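Local coordinates for lumazine protein (Photobacterium kishitanii, PDB 3A35) that binds a lumazine or flavin chromophore and probably serves as an antenna protein that shifts the luciferase emission of luminous bacteria to shorter wavelength, at residues Thr69-Glu74 against Lys103-Val108; Lys126-Asn131 against Val178-Leu183; Ile11-Ser16 against Gly25-Lys30. All coordinates share one frame; numbering follows the deposited sequence.

Contact 1. Residues Thr69-Glu74 against Lys103-Val108. With RBF (riboflavin), chain C.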
loop_
_atom_site.group_PDB
_atom_site.type_symbol
_atom_site.label_atom_id
_atom_site.label_comp_id
_atom_site.label_asym_id
_atom_site.label_seq_id
_atom_site.Cartn_x
_atom_site.Cartn_y
_atom_site.Cartn_z
ATOM N N THR A 69 -5.401 -7.353 9.364
ATOM C CA THR A 69 -4.933 -7.936 8.071
ATOM C C THR A 69 -4.053 -6.938 7.276
ATOM O O THR A 69 -3.792 -7.137 6.114
ATOM C CB THR A 69 -6.196 -8.208 7.201
ATOM O OG1 THR A 69 -7.068 -7.100 7.242
ATOM C CG2 THR A 69 -6.933 -9.450 7.780
ATOM N N THR A 70 -3.526 -5.947 8.009
ATOM C CA THR A 70 -2.655 -4.903 7.389
ATOM C C THR A 70 -1.503 -4.541 8.304
ATOM O O THR A 70 -1.478 -4.959 9.482
ATOM C CB THR A 70 -3.484 -3.583 7.107
ATOM O OG1 THR A 70 -3.968 -3.103 8.378
ATOM C CG2 THR A 70 -4.691 -3.864 6.182
ATOM N N THR A 71 -0.591 -3.710 7.801
ATOM C CA THR A 71 0.585 -3.301 8.589
ATOM C C THR A 71 0.332 -2.191 9.545
ATOM O O THR A 71 1.280 -1.804 10.319
ATOM C CB THR A 71 1.738 -3.019 7.611
ATOM O OG1 THR A 71 1.298 -1.929 6.826
ATOM C CG2 THR A 71 2.042 -4.215 6.774
ATOM N N PHE A 72 -0.841 -1.517 9.472
ATOM C CA PHE A 72 -0.988 -0.273 10.244
ATOM C C PHE A 72 -0.661 -0.388 11.763
ATOM O O PHE A 72 0.005 0.521 12.283
ATOM C CB PHE A 72 -2.392 0.241 10.114
ATOM C CG PHE A 72 -2.693 0.773 8.734
ATOM C CD1 PHE A 72 -2.169 1.987 8.342
ATOM C CD2 PHE A 72 -3.433 0.039 7.834
ATOM C CE1 PHE A 72 -2.484 2.477 7.043
ATOM C CE2 PHE A 72 -3.726 0.524 6.548
ATOM C CZ PHE A 72 -3.228 1.717 6.142
ATOM N N ARG A 73 -0.950 -1.547 12.321
ATOM C CA ARG A 73 -0.874 -1.726 13.786
ATOM C C ARG A 73 0.529 -1.468 14.184
ATOM O O ARG A 73 0.732 -0.885 15.328
ATOM C CB ARG A 73 -1.378 -3.145 14.090
ATOM C CG ARG A 73 -1.323 -3.571 15.619
ATOM C CD ARG A 73 -2.011 -4.878 15.861
ATOM N NE ARG A 73 -1.815 -5.900 14.805
ATOM C CZ ARG A 73 -2.716 -6.839 14.507
ATOM N NH1 ARG A 73 -3.843 -6.852 15.199
ATOM N NH2 ARG A 73 -2.487 -7.759 13.583
ATOM N N GLU A 74 1.491 -1.838 13.324
ATOM C CA GLU A 74 2.937 -1.737 13.693
ATOM C C GLU A 74 3.624 -0.608 13.081
ATOM O O GLU A 74 4.825 -0.498 13.236
ATOM C CB GLU A 74 3.684 -2.955 13.222
ATOM C CG GLU A 74 4.319 -3.792 14.241
ATOM C CD GLU A 74 3.422 -4.877 14.554
ATOM O OE1 GLU A 74 2.380 -4.502 15.153
ATOM O OE2 GLU A 74 3.755 -6.071 14.220
ATOM N N LYS A 103 -5.577 -8.476 1.345
ATOM C CA LYS A 103 -5.714 -9.931 1.708
ATOM C C LYS A 103 -4.930 -10.261 2.927
ATOM O O LYS A 103 -5.335 -11.207 3.665
ATOM C CB LYS A 103 -5.290 -10.764 0.534
ATOM C CG LYS A 103 -6.142 -10.459 -0.660
ATOM C CD LYS A 103 -7.649 -10.281 -0.365
ATOM C CE LYS A 103 -8.407 -10.174 -1.700
ATOM N NZ LYS A 103 -9.701 -9.422 -1.552
ATOM N N GLY A 104 -3.782 -9.658 3.167
ATOM C CA GLY A 104 -3.095 -9.911 4.427
ATOM C C GLY A 104 -1.690 -9.329 4.299
ATOM O O GLY A 104 -1.321 -8.665 3.301
ATOM N N VAL A 105 -0.890 -9.481 5.343
ATOM C CA VAL A 105 0.456 -9.016 5.403
ATOM C C VAL A 105 1.426 -10.052 4.888
ATOM O O VAL A 105 1.317 -11.259 5.186
ATOM C CB VAL A 105 0.765 -8.625 6.816
ATOM C CG1 VAL A 105 2.173 -8.171 6.961
ATOM C CG2 VAL A 105 -0.069 -7.490 7.293
ATOM N N ALA A 106 2.400 -9.592 4.180
ATOM C CA ALA A 106 3.610 -10.447 3.803
ATOM C C ALA A 106 4.887 -9.755 4.129
ATOM O O ALA A 106 4.898 -8.593 4.618
ATOM C CB ALA A 106 3.540 -10.870 2.339
ATOM N N THR A 107 6.086 -10.341 3.887
ATOM C CA THR A 107 7.303 -9.759 4.419
ATOM C C THR A 107 8.356 -9.804 3.345
ATOM O O THR A 107 8.544 -10.861 2.692
ATOM C CB THR A 107 7.769 -10.600 5.628
ATOM O OG1 THR A 107 6.743 -10.520 6.614
ATOM C CG2 THR A 107 9.017 -10.038 6.262
ATOM N N VAL A 108 9.073 -8.753 3.173
ATOM C CA VAL A 108 10.165 -8.629 2.150
ATOM C C VAL A 108 11.269 -9.641 2.566
ATOM O O VAL A 108 11.845 -9.554 3.655
ATOM C CB VAL A 108 10.674 -7.251 2.088
ATOM C CG1 VAL A 108 11.909 -7.130 1.196
ATOM C CG2 VAL A 108 9.565 -6.305 1.598
HETATM N N1 RBF C . -11.184 -0.331 7.310
HETATM C C2 RBF C . -10.759 0.412 8.353
HETATM O O2 RBF C . -10.067 -0.105 9.284
HETATM N N3 RBF C . -10.980 1.781 8.454
HETATM C C4 RBF C . -11.680 2.477 7.439
HETATM O O4 RBF C . -11.846 3.696 7.578
HETATM C C4A RBF C . -12.178 1.658 6.408
HETATM N N5 RBF C . -12.997 2.311 5.409
HETATM C C5A RBF C . -13.472 1.504 4.376
HETATM C C6 RBF C . -14.365 2.114 3.489
HETATM C C7 RBF C . -14.865 1.262 2.464
HETATM C C7M RBF C . -15.899 1.940 1.519
HETATM C C8 RBF C . -14.505 -0.042 2.310
HETATM C C8M RBF C . -15.036 -0.814 1.177
HETATM C C9 RBF C . -13.571 -0.645 3.224
HETATM C C9A RBF C . -13.134 0.122 4.308
HETATM N N10 RBF C . -12.288 -0.468 5.308
HETATM C C10 RBF C . -11.901 0.320 6.361
HETATM C "C1'" RBF C . -11.999 -1.842 5.343
HETATM C "C2'" RBF C . -10.605 -2.235 4.895
HETATM O "O2'" RBF C . -10.368 -1.705 3.548
HETATM C "C3'" RBF C . -10.449 -3.663 4.846
HETATM O "O3'" RBF C . -10.759 -4.119 6.271
HETATM C "C4'" RBF C . -8.998 -4.132 4.650
HETATM O "O4'" RBF C . -8.607 -3.883 3.281
HETATM C "C5'" RBF C . -8.825 -5.633 4.917
HETATM O "O5'" RBF C . -7.459 -6.045 4.856
#
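Val105 supplies most of the apolar contact here, reaching out from the start of strand 104-114 to the backbone of Thr70 and the side chain of Thr71. Its CG2 sits 3.4 Å from Thr70 C, against the peptide that leads into Thr71. The two methyl-bearing side chains then meet at an oblique angle, Thr71 CG2 lying 3.9 Å from Val105 CG2 and nearly as close to Val105 CG1.

The polar side of the contact is weaker. Thr69 O faces the glycine of the strand, and Gly104 CA approaches it to 3.3 Å in a CA-H...O contact bent to 135° at the hydrogen. That carbonyl oxygen is buried and has no conventional hydrogen-bond partner in the model. The backbone of Gly104 is turned so that a CB would jam against the carbonyl oxygen of Lys103, a conformation that suits glycine.

The bound riboflavin also meets this loop. Thr69 OG1 is set between its own backbone N and carbonyl carbon (chi1 45°). Thr69 OG1 lies 2.6 Å from RBF O5', at the end of the ribityl chain, close enough for a hydrogen bond, though the hydroxyl proton may turn to a different acceptor. Thr70 CG2 lies 3.8 Å from the same RBF O5', while Thr70 OG1 is held by Ala66 O. This loop thus meets both the end of the ribityl chain and the second lumazine-binding repeat.

Lys103 and Gly104 both face Val180, forming a classic beta bulge between strands 104-114 and 177-182. The 69-74 loop also rests on strand 47-55, where Phe72 packs on Cys47 and Leu49.

Contact 2. Residues Lys126-Asn131 against Val178-Leu183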
loop_
_atom_site.group_PDB
_atom_site.type_symbol
_atom_site.label_atom_id
_atom_site.label_comp_id
_atom_site.label_asym_id
_atom_site.label_seq_id
_atom_site.Cartn_x
_atom_site.Cartn_y
_atom_site.Cartn_z
ATOM N N LYS A 126 1.822 -18.867 4.945
ATOM C CA LYS A 126 1.028 -19.988 4.417
ATOM C C LYS A 126 -0.472 -19.665 4.501
ATOM O O LYS A 126 -1.262 -20.087 3.649
ATOM C CB LYS A 126 1.297 -21.324 5.145
ATOM C CG LYS A 126 2.777 -21.701 5.457
ATOM C CD LYS A 126 3.017 -23.240 5.483
ATOM C CE LYS A 126 1.796 -24.084 5.997
ATOM N NZ LYS A 126 2.208 -25.528 6.318
ATOM N N ASP A 127 -0.860 -18.916 5.516
ATOM C CA ASP A 127 -2.260 -18.618 5.609
ATOM C C ASP A 127 -2.682 -17.312 4.982
ATOM O O ASP A 127 -3.633 -16.675 5.443
ATOM C CB ASP A 127 -2.763 -18.794 7.029
ATOM C CG ASP A 127 -3.598 -20.011 7.143
ATOM O OD1 ASP A 127 -4.837 -19.787 7.237
ATOM O OD2 ASP A 127 -3.045 -21.155 7.025
ATOM N N LEU A 128 -1.957 -16.924 3.935
ATOM C CA LEU A 128 -2.449 -16.021 2.935
ATOM C C LEU A 128 -2.451 -16.878 1.675
ATOM O O LEU A 128 -1.396 -17.231 1.177
ATOM C CB LEU A 128 -1.513 -14.788 2.794
ATOM C CG LEU A 128 -1.756 -13.625 1.786
ATOM C CD1 LEU A 128 -0.722 -12.482 1.900
ATOM C CD2 LEU A 128 -1.746 -14.144 0.325
ATOM N N ILE A 129 -3.594 -17.278 1.141
ATOM C CA ILE A 129 -4.948 -17.029 1.622
ATOM C C ILE A 129 -5.630 -17.615 0.368
ATOM O O ILE A 129 -6.331 -18.618 0.462
ATOM C CB ILE A 129 -5.220 -15.474 2.006
ATOM C CG1 ILE A 129 -5.982 -15.270 3.353
ATOM C CG2 ILE A 129 -5.923 -14.642 0.876
ATOM C CD1 ILE A 129 -6.242 -16.454 4.226
ATOM N N GLU A 130 -5.339 -17.044 -0.805
ATOM C CA GLU A 130 -5.518 -17.724 -2.098
ATOM C C GLU A 130 -4.688 -17.094 -3.224
ATOM O O GLU A 130 -3.911 -16.150 -2.989
ATOM C CB GLU A 130 -6.995 -17.870 -2.507
ATOM C CG GLU A 130 -7.626 -19.195 -2.066
ATOM C CD GLU A 130 -6.920 -20.429 -2.624
ATOM O OE1 GLU A 130 -6.455 -21.280 -1.814
ATOM O OE2 GLU A 130 -6.841 -20.567 -3.879
ATOM N N ASN A 131 -4.906 -17.621 -4.432
ATOM C CA ASN A 131 -4.105 -17.366 -5.668
ATOM C C ASN A 131 -2.782 -18.203 -5.734
ATOM O O ASN A 131 -2.857 -19.465 -5.738
ATOM C CB ASN A 131 -3.987 -15.867 -6.010
ATOM C CG ASN A 131 -5.298 -15.304 -6.539
ATOM O OD1 ASN A 131 -5.776 -15.688 -7.636
ATOM N ND2 ASN A 131 -5.919 -14.422 -5.753
ATOM N N VAL A 178 4.525 -5.737 4.423
ATOM C CA VAL A 178 3.762 -5.035 3.323
ATOM C C VAL A 178 2.346 -5.558 3.291
ATOM O O VAL A 178 2.055 -6.683 3.657
ATOM C CB VAL A 178 4.451 -5.254 1.978
ATOM C CG1 VAL A 178 5.831 -4.711 1.902
ATOM C CG2 VAL A 178 4.452 -6.741 1.569
ATOM N N ASN A 179 1.459 -4.679 2.806
ATOM C CA ASN A 179 0.040 -5.066 2.529
ATOM C C ASN A 179 -0.042 -5.666 1.151
ATOM O O ASN A 179 0.370 -5.038 0.161
ATOM C CB ASN A 179 -0.857 -3.817 2.515
ATOM C CG ASN A 179 -0.969 -3.158 3.895
ATOM O OD1 ASN A 179 -0.823 -3.839 4.956
ATOM N ND2 ASN A 179 -1.348 -1.896 3.936
ATOM N N VAL A 180 -0.608 -6.887 1.081
ATOM C CA VAL A 180 -0.779 -7.543 -0.281
ATOM C C VAL A 180 -2.229 -7.598 -0.655
ATOM O O VAL A 180 -3.119 -7.961 0.190
ATOM C CB VAL A 180 -0.175 -8.988 -0.157
ATOM C CG1 VAL A 180 -0.419 -9.757 -1.508
ATOM C CG2 VAL A 180 1.247 -8.996 0.309
ATOM N N GLU A 181 -2.476 -7.195 -1.912
ATOM C CA GLU A 181 -3.826 -7.346 -2.499
ATOM C C GLU A 181 -3.610 -8.297 -3.679
ATOM O O GLU A 181 -2.919 -8.002 -4.645
ATOM C CB GLU A 181 -4.507 -6.065 -2.979
ATOM C CG GLU A 181 -5.888 -6.401 -3.559
ATOM C CD GLU A 181 -6.685 -5.283 -3.858
ATOM O OE1 GLU A 181 -6.466 -4.121 -3.549
ATOM O OE2 GLU A 181 -7.696 -5.545 -4.597
ATOM N N THR A 182 -4.196 -9.498 -3.575
ATOM C CA THR A 182 -4.182 -10.418 -4.718
ATOM C C THR A 182 -5.411 -10.113 -5.599
ATOM O O THR A 182 -6.490 -9.712 -5.128
ATOM C CB THR A 182 -4.215 -11.870 -4.261
ATOM O OG1 THR A 182 -5.412 -12.051 -3.503
ATOM C CG2 THR A 182 -2.974 -12.156 -3.369
ATOM N N LEU A 183 -5.235 -10.458 -6.892
ATOM C CA LEU A 183 -6.015 -9.934 -8.035
ATOM C C LEU A 183 -6.243 -11.031 -9.034
ATOM O O LEU A 183 -5.882 -10.840 -10.243
ATOM C CB LEU A 183 -5.212 -8.865 -8.778
ATOM C CG LEU A 183 -4.777 -7.627 -8.035
ATOM C CD1 LEU A 183 -3.914 -6.812 -8.930
ATOM C CD2 LEU A 183 -5.976 -6.731 -7.523
#
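Leu128 and Val180 make the apolar part of this contact, the leucine reaching from an irregular loop to the side of a strand. Leu128 CG stands anti to the backbone N (chi1 179°), on the strand side; from there Leu128 CD1 comes to 4.1 Å from Val180 CB, and the two side chains cross at a slant. The other methyl, Leu128 CD2, is 4.4 Å from Thr182 CG2, so the branches of one leucine span two residues, one apart in sequence, on the same side of the strand. The Thr182 methyl CG2 also packs loosely against Glu130 O, 4.1 Å away.

Polar groups gather farther along, around Thr182. Asn131 presents its amide to the threonine, and the atom modelled as Asn131 ND2 lies 3.3 Å from Thr182 OG1, although the amide is probably turned over and the identity of that atom is doubtful. Between Leu128 and Asn131 the peptide before Ile129 is modelled as cis, and residues 129 to 131 also touch a crystal neighbour.

The loop connects strands 117-123 and 137-140 of the second lumazine-binding repeat and leans on the C-terminal half of strand 177-182, which runs between strands 137-140 and 104-114. Val180 also packs on Ile138, Ile140 and Ala106, while Glu181, pointing away from the loop, is hydrogen-bonded to Thr99 and Gly100.

Contact 3. Residues Ile11-Ser16 against Gly25-Lys30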
loop_
_atom_site.group_PDB
_atom_site.type_symbol
_atom_site.label_atom_id
_atom_site.label_comp_id
_atom_site.label_asym_id
_atom_site.label_seq_id
_atom_site.Cartn_x
_atom_site.Cartn_y
_atom_site.Cartn_z
ATOM N N ILE A 11 3.212 11.151 5.401
ATOM C CA ILE A 11 4.114 10.835 6.479
ATOM C C ILE A 11 3.275 10.755 7.778
ATOM O O ILE A 11 2.535 11.699 8.102
ATOM C CB ILE A 11 5.176 11.883 6.554
ATOM C CG1 ILE A 11 6.055 11.967 5.259
ATOM C CG2 ILE A 11 6.080 11.624 7.817
ATOM C CD1 ILE A 11 6.983 10.771 5.054
ATOM N N ILE A 12 3.362 9.649 8.474
ATOM C CA ILE A 12 2.528 9.515 9.707
ATOM C C ILE A 12 2.994 10.545 10.752
ATOM O O ILE A 12 4.238 10.641 11.044
ATOM C CB ILE A 12 2.638 8.141 10.280
ATOM C CG1 ILE A 12 2.164 7.055 9.302
ATOM C CG2 ILE A 12 1.869 8.047 11.622
ATOM C CD1 ILE A 12 2.277 5.703 9.799
ATOM N N LYS A 13 2.087 11.373 11.220
ATOM C CA LYS A 13 2.409 12.483 12.169
ATOM C C LYS A 13 2.007 12.063 13.587
ATOM O O LYS A 13 2.724 12.416 14.578
ATOM C CB LYS A 13 1.663 13.678 11.697
ATOM C CG LYS A 13 1.965 14.865 12.547
ATOM C CD LYS A 13 1.584 16.179 12.090
ATOM C CE LYS A 13 2.481 17.351 12.667
ATOM N NZ LYS A 13 1.567 18.541 12.287
ATOM N N LYS A 14 0.958 11.281 13.747
ATOM C CA LYS A 14 0.389 11.009 15.069
ATOM C C LYS A 14 -0.254 9.618 15.016
ATOM O O LYS A 14 -0.837 9.245 13.999
ATOM C CB LYS A 14 -0.835 11.961 15.379
ATOM C CG LYS A 14 -0.531 13.444 15.416
ATOM C CD LYS A 14 -1.784 14.242 15.912
ATOM C CE LYS A 14 -1.512 15.759 16.026
ATOM N NZ LYS A 14 -2.761 16.496 15.986
ATOM N N ILE A 15 -0.151 8.807 16.063
ATOM C CA ILE A 15 -0.832 7.523 16.169
ATOM C C ILE A 15 -1.471 7.475 17.561
ATOM O O ILE A 15 -0.775 7.621 18.579
ATOM C CB ILE A 15 0.057 6.403 15.960
ATOM C CG1 ILE A 15 0.758 6.472 14.597
ATOM C CG2 ILE A 15 -0.665 4.998 16.197
ATOM C CD1 ILE A 15 1.795 5.445 14.522
ATOM N N SER A 16 -2.751 7.182 17.613
ATOM C CA SER A 16 -3.495 6.942 18.898
ATOM C C SER A 16 -3.726 5.509 19.033
ATOM O O SER A 16 -4.353 4.896 18.060
ATOM C CB SER A 16 -4.843 7.624 18.777
ATOM O OG SER A 16 -4.768 9.057 18.717
ATOM N N GLY A 25 -2.908 10.065 12.119
ATOM C CA GLY A 25 -2.931 11.339 11.472
ATOM C C GLY A 25 -1.765 11.380 10.501
ATOM O O GLY A 25 -0.609 11.195 10.991
ATOM N N ILE A 26 -2.019 11.650 9.263
ATOM C CA ILE A 26 -1.001 11.514 8.200
ATOM C C ILE A 26 -0.862 12.868 7.543
ATOM O O ILE A 26 -1.811 13.423 6.978
ATOM C CB ILE A 26 -1.433 10.407 7.197
ATOM C CG1 ILE A 26 -1.658 9.060 7.945
ATOM C CG2 ILE A 26 -0.346 10.243 6.152
ATOM C CD1 ILE A 26 -2.165 7.930 7.023
ATOM N N THR A 27 0.372 13.428 7.497
ATOM C CA THR A 27 0.624 14.644 6.701
ATOM C C THR A 27 0.594 14.340 5.247
ATOM O O THR A 27 1.302 13.431 4.714
ATOM C CB THR A 27 2.043 15.145 7.046
ATOM O OG1 THR A 27 2.093 15.437 8.447
ATOM C CG2 THR A 27 2.380 16.410 6.253
ATOM N N PHE A 28 -0.247 15.092 4.526
ATOM C CA PHE A 28 -0.432 14.888 3.111
ATOM C C PHE A 28 0.248 15.967 2.301
ATOM O O PHE A 28 0.240 17.084 2.738
ATOM C CB PHE A 28 -1.924 14.931 2.685
ATOM C CG PHE A 28 -2.692 13.626 2.794
ATOM C CD1 PHE A 28 -2.378 12.647 3.741
ATOM C CD2 PHE A 28 -3.743 13.393 1.919
ATOM C CE1 PHE A 28 -3.094 11.442 3.754
ATOM C CE2 PHE A 28 -4.526 12.201 1.985
ATOM C CZ PHE A 28 -4.221 11.284 2.880
ATOM N N PRO A 29 0.743 15.590 1.130
ATOM C CA PRO A 29 1.244 16.648 0.221
ATOM C C PRO A 29 0.091 17.493 -0.259
ATOM O O PRO A 29 -1.063 17.020 -0.369
ATOM C CB PRO A 29 1.932 15.841 -0.917
ATOM C CG PRO A 29 1.481 14.469 -0.825
ATOM C CD PRO A 29 0.847 14.215 0.568
ATOM N N LYS A 30 0.394 18.734 -0.652
ATOM C CA LYS A 30 -0.688 19.661 -0.911
ATOM C C LYS A 30 -1.626 19.249 -2.037
ATOM O O LYS A 30 -2.853 19.413 -1.848
ATOM C CB LYS A 30 -0.158 21.108 -1.241
ATOM C CG LYS A 30 -1.396 22.153 -1.136
ATOM C CD LYS A 30 -1.740 22.505 0.324
ATOM C CE LYS A 30 -2.898 23.551 0.485
ATOM N NZ LYS A 30 -3.316 23.666 1.934
HETATM O O HOH W 1 1.898 18.097 9.283
#
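Gly25 O takes two backbone N-H groups from consecutive residues, Lys13 and Lys14. The bond from Lys13 N is 2.7 Å long and that from Lys14 N to the same Gly25 O is 3.2 Å, both donors lying in the carbonyl plane. Gly25 N returns a bond to Lys14 O at 2.9 Å, its N-H...O angle 164°. Beyond Ile12, the hydrogen-bonded pair Ile11 and Thr27 closes with two more, the shorter from Thr27 N to Ile11 O at 2.8 Å.

The doubled grip on Gly25 O marks a classic beta bulge: Lys13 and Lys14 both face Gly25, and the register moves by one residue between Ile12 and Lys14. It interrupts the antiparallel hairpin of strands 8-17 and 22-27, two neighbours in the six-stranded barrel of the first lumazine-binding repeat.

Lys13 runs out past Thr27, its CG anti to the backbone N (chi1 -178°) and the rest of the chain extended. Its CB passes 3.7 Å from Thr27 OG1, and a water links the two ends, accepting from Lys13 NZ and hydrogen-bonded to Thr27 OG1 at 2.8 Å. The tip of Lys14 is held elsewhere, by Tyr60 OH.

Ile12 and Ile26 form a non-hydrogen-bonded pair with both side chains on the buried face. Ile26 CG2 lies over the neighbouring strand, 3.7 Å from Ile11 N, and also meets the edge of the Phe28 ring in its plane. Farther out, Ile26 packs on Phe61 and Val81, and Ile12 on Leu75.

From the N terminus, contact 3 comes first: it closes the short hairpin of strands 8-17 and 22-27 within the first lumazine-binding repeat. Contact 1 follows, joining the loop before strand 80-84 to the start of strand 104-114 and so tying the two repeats together beside the riboflavin. Contact 2 opens later and closes the longest loop of the three, wholly within the second repeat. All three run in series; none nests or crosses. Contacts 1 and 2 share a sheet through neighbouring strands 104-114 and 177-182 and touch directly, Asn179 OD1 accepting from Thr71 N. Contact 3 stands apart, its centre about 27 Å from that of contact 2.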